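Local coordinates for Lin2634 protein (Listeria innocua, PDB 3MZO) that probably acts as a metal-dependent phosphohydrolase of the HD-domain superfamily, related to YfbR-type 5'-deoxynucleotidases, and binds calcium ions, at residues 54-68 / 120-134. Sequence-based numbering, arbitrary orientation.
Sequences NEVNWRALYEKALNH and LLKEGKDSTLEGKIL. With CA (calcium ion), chain M; CA (calcium ion), chain K.
Lys64 lies across the turn that leads into helix 129-151 and ties that turn down with its ammonium group. Lys64 NZ donates to Gly124 O (2.8 Å) and forms a salt bridge with Asp126 OD2 at 2.9 Å, approaching from above the carboxylate plane. The chain is extended as far as CE; CD packs on Glu130 C and Gly131 N, and the last torsion (chi4 -63°) turns NZ. The Lys64 side chain runs close past Gly124, with Lys64 CG 4.1 Å from Gly124 CA. The other oxygen of the carboxylate, Asp126 OD1, accepts from Thr128 N, which makes an Asx turn, and also from Thr128 OG1. Thr128 in turn N-caps the helix through Gly131 N.

At the start of helix 58-67, Glu130 reaches back to the backbone. Its bend at chi2 (74°) brings Glu130 OE2 to Asn57 N, 2.8 Å away in a nearly straight bond. Water 1 links the same oxygen to Glu55 O. Asn57 itself is the N-cap of helix 58-67, its OD1 accepting from Ala60 N.

The contact belongs to the all-helical HD-domain core, where His34, His68, Asp69 and Asp138 form the H...HD...D metal motif. His68 binds one calcium through NE2 and another through its backbone O. Its ND1 donates to Ala65 O; this bond and the calcium at NE2 together hold the ring's rotation. Leu134 CD1 lies over one ring face in a CH-pi contact, 4.0 Å from the centroid of the His68 ring.

The axis of helix 58-67 and that of residues 129-134 cross at -32°, N-to-C directions roughly parallel. Between them Leu61 CD1 meets Ile133 CD1, and water 2 joins Leu61 O to Glu130 O. Leu120 CD2 packs against Glu63, whose OE2 is bonded to His119.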
# COMPACT_ATOMS: atom_id res chain seq x y z
N ASN B 54 23.84 -10.18 -38.15
CA ASN B 54 24.87 -9.50 -37.39
C ASN B 54 25.28 -10.38 -36.23
O ASN B 54 24.42 -10.99 -35.58
CB ASN B 54 24.34 -8.16 -36.87
CG ASN B 54 23.95 -7.24 -38.00
OD1 ASN B 54 24.62 -7.19 -39.02
ND2 ASN B 54 22.85 -6.49 -37.83
N GLU B 55 26.59 -10.47 -35.99
CA GLU B 55 27.12 -11.19 -34.84
C GLU B 55 26.73 -10.40 -33.57
O GLU B 55 26.88 -9.18 -33.51
CB GLU B 55 28.65 -11.41 -34.95
CG GLU B 55 29.34 -12.08 -33.72
CD GLU B 55 28.92 -13.54 -33.45
OE1 GLU B 55 28.21 -14.16 -34.29
OE2 GLU B 55 29.30 -14.10 -32.39
N VAL B 56 26.16 -11.09 -32.61
CA VAL B 56 25.77 -10.51 -31.32
C VAL B 56 26.62 -11.16 -30.23
O VAL B 56 26.73 -12.37 -30.20
CB VAL B 56 24.29 -10.76 -31.03
CG1 VAL B 56 23.92 -10.31 -29.57
CG2 VAL B 56 23.42 -10.05 -32.10
N ASN B 57 27.20 -10.34 -29.35
CA ASN B 57 27.86 -10.83 -28.14
C ASN B 57 26.81 -10.93 -27.03
O ASN B 57 26.44 -9.92 -26.36
CB ASN B 57 29.03 -9.87 -27.78
CG ASN B 57 29.82 -10.32 -26.56
OD1 ASN B 57 29.32 -11.01 -25.67
ND2 ASN B 57 31.08 -9.89 -26.50
N TRP B 58 26.33 -12.14 -26.79
CA TRP B 58 25.20 -12.29 -25.88
C TRP B 58 25.52 -12.00 -24.43
O TRP B 58 24.70 -11.40 -23.70
CB TRP B 58 24.51 -13.66 -26.06
CG TRP B 58 23.70 -13.65 -27.32
CD1 TRP B 58 24.14 -13.98 -28.59
CD2 TRP B 58 22.33 -13.25 -27.46
NE1 TRP B 58 23.12 -13.81 -29.50
CE2 TRP B 58 22.00 -13.37 -28.84
CE3 TRP B 58 21.34 -12.80 -26.57
CZ2 TRP B 58 20.72 -13.07 -29.33
CZ3 TRP B 58 20.06 -12.50 -27.07
CH2 TRP B 58 19.77 -12.64 -28.43
N ARG B 59 26.70 -12.39 -23.99
CA ARG B 59 27.11 -12.05 -22.65
C ARG B 59 27.06 -10.55 -22.48
O ARG B 59 26.57 -10.08 -21.47
CB ARG B 59 28.52 -12.56 -22.34
CG ARG B 59 28.90 -12.37 -20.89
CD ARG B 59 30.31 -12.88 -20.61
NE ARG B 59 30.57 -12.85 -19.19
CZ ARG B 59 31.63 -13.41 -18.59
NH1 ARG B 59 32.53 -14.06 -19.30
NH2 ARG B 59 31.76 -13.33 -17.27
N ALA B 60 27.55 -9.80 -23.49
CA ALA B 60 27.57 -8.34 -23.42
C ALA B 60 26.16 -7.77 -23.46
O ALA B 60 25.84 -6.87 -22.71
CB ALA B 60 28.46 -7.72 -24.55
N LEU B 61 25.30 -8.33 -24.30
CA LEU B 61 23.94 -7.84 -24.41
C LEU B 61 23.21 -7.97 -23.09
O LEU B 61 22.63 -7.00 -22.61
CB LEU B 61 23.18 -8.58 -25.52
CG LEU B 61 21.71 -8.25 -25.77
CD1 LEU B 61 21.34 -8.69 -27.18
CD2 LEU B 61 20.81 -8.93 -24.75
N TYR B 62 23.25 -9.15 -22.52
CA TYR B 62 22.54 -9.43 -21.28
C TYR B 62 23.11 -8.68 -20.09
O TYR B 62 22.36 -8.14 -19.28
CB TYR B 62 22.55 -10.92 -20.96
CG TYR B 62 21.53 -11.74 -21.72
CD1 TYR B 62 20.15 -11.54 -21.56
CD2 TYR B 62 21.94 -12.75 -22.55
CE1 TYR B 62 19.21 -12.34 -22.26
CE2 TYR B 62 21.04 -13.54 -23.24
CZ TYR B 62 19.70 -13.35 -23.11
OH TYR B 62 18.88 -14.20 -23.81
N GLU B 63 24.43 -8.70 -19.95
CA GLU B 63 25.06 -8.04 -18.83
C GLU B 63 24.81 -6.52 -18.82
O GLU B 63 24.61 -5.94 -17.77
CB GLU B 63 26.54 -8.42 -18.69
CG GLU B 63 27.45 -7.75 -19.62
CD GLU B 63 28.87 -8.36 -19.64
OE1 GLU B 63 29.17 -9.35 -18.90
OE2 GLU B 63 29.69 -7.82 -20.41
N LYS B 64 24.80 -5.88 -19.99
CA LYS B 64 24.49 -4.46 -20.06
C LYS B 64 23.04 -4.18 -19.64
O LYS B 64 22.80 -3.30 -18.81
CB LYS B 64 24.73 -3.92 -21.48
CG LYS B 64 26.18 -3.77 -21.86
CD LYS B 64 26.35 -3.58 -23.39
CE LYS B 64 27.81 -3.30 -23.78
NZ LYS B 64 28.29 -2.04 -23.19
N ALA B 65 22.09 -4.96 -20.18
CA ALA B 65 20.66 -4.76 -19.92
C ALA B 65 20.28 -5.11 -18.49
O ALA B 65 19.52 -4.38 -17.83
CB ALA B 65 19.82 -5.57 -20.90
N LEU B 66 20.82 -6.22 -17.98
CA LEU B 66 20.46 -6.70 -16.66
C LEU B 66 20.89 -5.74 -15.54
O LEU B 66 20.14 -5.50 -14.60
CB LEU B 66 21.07 -8.09 -16.40
CG LEU B 66 20.61 -8.71 -15.08
CD1 LEU B 66 19.12 -9.07 -15.13
CD2 LEU B 66 21.49 -9.93 -14.72
N ASN B 67 22.10 -5.21 -15.66
CA ASN B 67 22.73 -4.45 -14.60
C ASN B 67 22.66 -2.93 -14.73
O ASN B 67 23.15 -2.25 -13.88
CB ASN B 67 24.19 -4.88 -14.52
CG ASN B 67 24.34 -6.40 -14.37
OD1 ASN B 67 23.84 -6.98 -13.41
ND2 ASN B 67 25.00 -7.04 -15.32
N HIS B 68 21.99 -2.42 -15.75
CA HIS B 68 22.13 -1.00 -16.09
C HIS B 68 21.56 -0.06 -15.04
O HIS B 68 22.05 1.03 -14.95
CB HIS B 68 21.54 -0.65 -17.46
CG HIS B 68 20.04 -0.53 -17.49
ND1 HIS B 68 19.20 -1.61 -17.47
CD2 HIS B 68 19.25 0.55 -17.65
CE1 HIS B 68 17.95 -1.21 -17.54
NE2 HIS B 68 17.95 0.11 -17.64
N LEU B 120 30.63 -5.21 -14.77
CA LEU B 120 29.19 -5.38 -14.84
C LEU B 120 28.42 -4.10 -14.60
O LEU B 120 27.36 -3.91 -15.18
CB LEU B 120 28.73 -6.46 -13.84
CG LEU B 120 29.13 -7.92 -14.13
CD1 LEU B 120 28.58 -8.88 -13.04
CD2 LEU B 120 28.64 -8.35 -15.50
N LEU B 121 28.95 -3.21 -13.76
CA LEU B 121 28.22 -2.02 -13.30
C LEU B 121 28.73 -0.70 -13.89
O LEU B 121 28.27 0.36 -13.49
CB LEU B 121 28.26 -1.95 -11.77
CG LEU B 121 27.62 -3.15 -11.05
CD1 LEU B 121 27.84 -3.01 -9.55
CD2 LEU B 121 26.14 -3.22 -11.39
N LYS B 122 29.65 -0.75 -14.84
CA LYS B 122 30.02 0.46 -15.57
C LYS B 122 28.91 0.80 -16.56
O LYS B 122 28.08 -0.06 -16.88
CB LYS B 122 31.34 0.26 -16.34
CG LYS B 122 31.21 -0.57 -17.61
CD LYS B 122 32.58 -0.77 -18.23
CE LYS B 122 32.51 -1.66 -19.45
NZ LYS B 122 33.89 -1.98 -19.89
N GLU B 123 28.92 2.04 -17.05
CA GLU B 123 28.00 2.51 -18.11
C GLU B 123 27.92 1.50 -19.27
O GLU B 123 28.94 1.10 -19.83
CB GLU B 123 28.48 3.88 -18.66
CG GLU B 123 27.54 4.57 -19.68
CD GLU B 123 26.07 4.66 -19.23
OE1 GLU B 123 25.78 5.38 -18.24
OE2 GLU B 123 25.20 4.05 -19.88
N GLY B 124 26.71 1.08 -19.60
CA GLY B 124 26.50 0.09 -20.64
C GLY B 124 26.23 0.67 -22.02
O GLY B 124 26.42 -0.01 -23.02
N LYS B 125 25.73 1.90 -22.05
CA LYS B 125 25.37 2.57 -23.30
C LYS B 125 26.58 3.12 -24.01
O LYS B 125 26.84 4.30 -23.98
CB LYS B 125 24.32 3.67 -23.05
CG LYS B 125 23.04 3.09 -22.38
CD LYS B 125 21.89 4.09 -22.24
CE LYS B 125 20.86 3.57 -21.21
NZ LYS B 125 19.66 4.44 -21.08
N ASP B 126 27.32 2.24 -24.67
CA ASP B 126 28.48 2.63 -25.47
C ASP B 126 28.11 2.45 -26.94
O ASP B 126 26.96 2.17 -27.26
CB ASP B 126 29.69 1.80 -25.06
CG ASP B 126 29.50 0.31 -25.30
OD1 ASP B 126 28.65 -0.11 -26.14
OD2 ASP B 126 30.26 -0.45 -24.65
N SER B 127 29.07 2.55 -27.84
CA SER B 127 28.73 2.51 -29.25
C SER B 127 28.85 1.11 -29.85
O SER B 127 28.79 0.95 -31.07
CB SER B 127 29.59 3.51 -30.03
OG SER B 127 30.96 3.25 -29.80
N THR B 128 29.05 0.09 -29.03
CA THR B 128 29.02 -1.28 -29.54
C THR B 128 27.58 -1.61 -29.90
O THR B 128 26.64 -0.92 -29.45
CB THR B 128 29.52 -2.31 -28.52
OG1 THR B 128 28.60 -2.39 -27.42
CG2 THR B 128 30.95 -1.95 -28.03
N LEU B 129 27.39 -2.67 -30.68
CA LEU B 129 26.06 -3.12 -31.04
C LEU B 129 25.24 -3.36 -29.77
O LEU B 129 24.08 -2.95 -29.70
CB LEU B 129 26.10 -4.39 -31.89
CG LEU B 129 24.75 -5.00 -32.28
CD1 LEU B 129 23.91 -4.01 -33.12
CD2 LEU B 129 24.99 -6.33 -33.02
N GLU B 130 25.84 -4.02 -28.78
CA GLU B 130 25.09 -4.42 -27.57
C GLU B 130 24.75 -3.22 -26.67
O GLU B 130 23.73 -3.23 -25.95
CB GLU B 130 25.85 -5.48 -26.79
CG GLU B 130 26.04 -6.80 -27.58
CD GLU B 130 27.07 -6.71 -28.69
OE1 GLU B 130 27.96 -5.82 -28.63
OE2 GLU B 130 27.01 -7.55 -29.61
N GLY B 131 25.59 -2.19 -26.73
CA GLY B 131 25.34 -0.94 -26.01
C GLY B 131 24.21 -0.13 -26.62
O GLY B 131 23.42 0.51 -25.90
N LYS B 132 24.14 -0.14 -27.94
CA LYS B 132 23.02 0.50 -28.62
C LYS B 132 21.73 -0.27 -28.38
O LYS B 132 20.65 0.33 -28.25
CB LYS B 132 23.29 0.66 -30.10
CG LYS B 132 24.46 1.55 -30.40
CD LYS B 132 24.73 1.59 -31.91
CE LYS B 132 25.78 2.59 -32.20
NZ LYS B 132 26.11 2.71 -33.66
N ILE B 133 21.83 -1.60 -28.29
CA ILE B 133 20.64 -2.38 -27.96
C ILE B 133 20.15 -1.98 -26.59
O ILE B 133 18.94 -1.89 -26.37
CB ILE B 133 20.88 -3.91 -28.07
CG1 ILE B 133 20.94 -4.32 -29.55
CG2 ILE B 133 19.80 -4.73 -27.35
CD1 ILE B 133 21.43 -5.72 -29.76
N LEU B 134 21.06 -1.73 -25.66
CA LEU B 134 20.65 -1.26 -24.32
C LEU B 134 19.98 0.10 -24.42
O LEU B 134 18.96 0.33 -23.77
CB LEU B 134 21.83 -1.18 -23.35
CG LEU B 134 21.53 -0.55 -21.96
CD1 LEU B 134 20.37 -1.20 -21.20
CD2 LEU B 134 22.81 -0.53 -21.11
CA CA M . 21.38 3.50 -15.09
CA CA K . 16.87 2.73 -17.23
O HOH W 1 28.72 -7.90 -31.68
O HOH W 2 21.92 -4.64 -24.25
O HOH W 3 19.15 4.03 -17.00
O HOH W 4 20.13 4.94 -13.47
O HOH W 5 22.27 3.23 -17.51
O HOH W 6 23.25 3.35 -13.95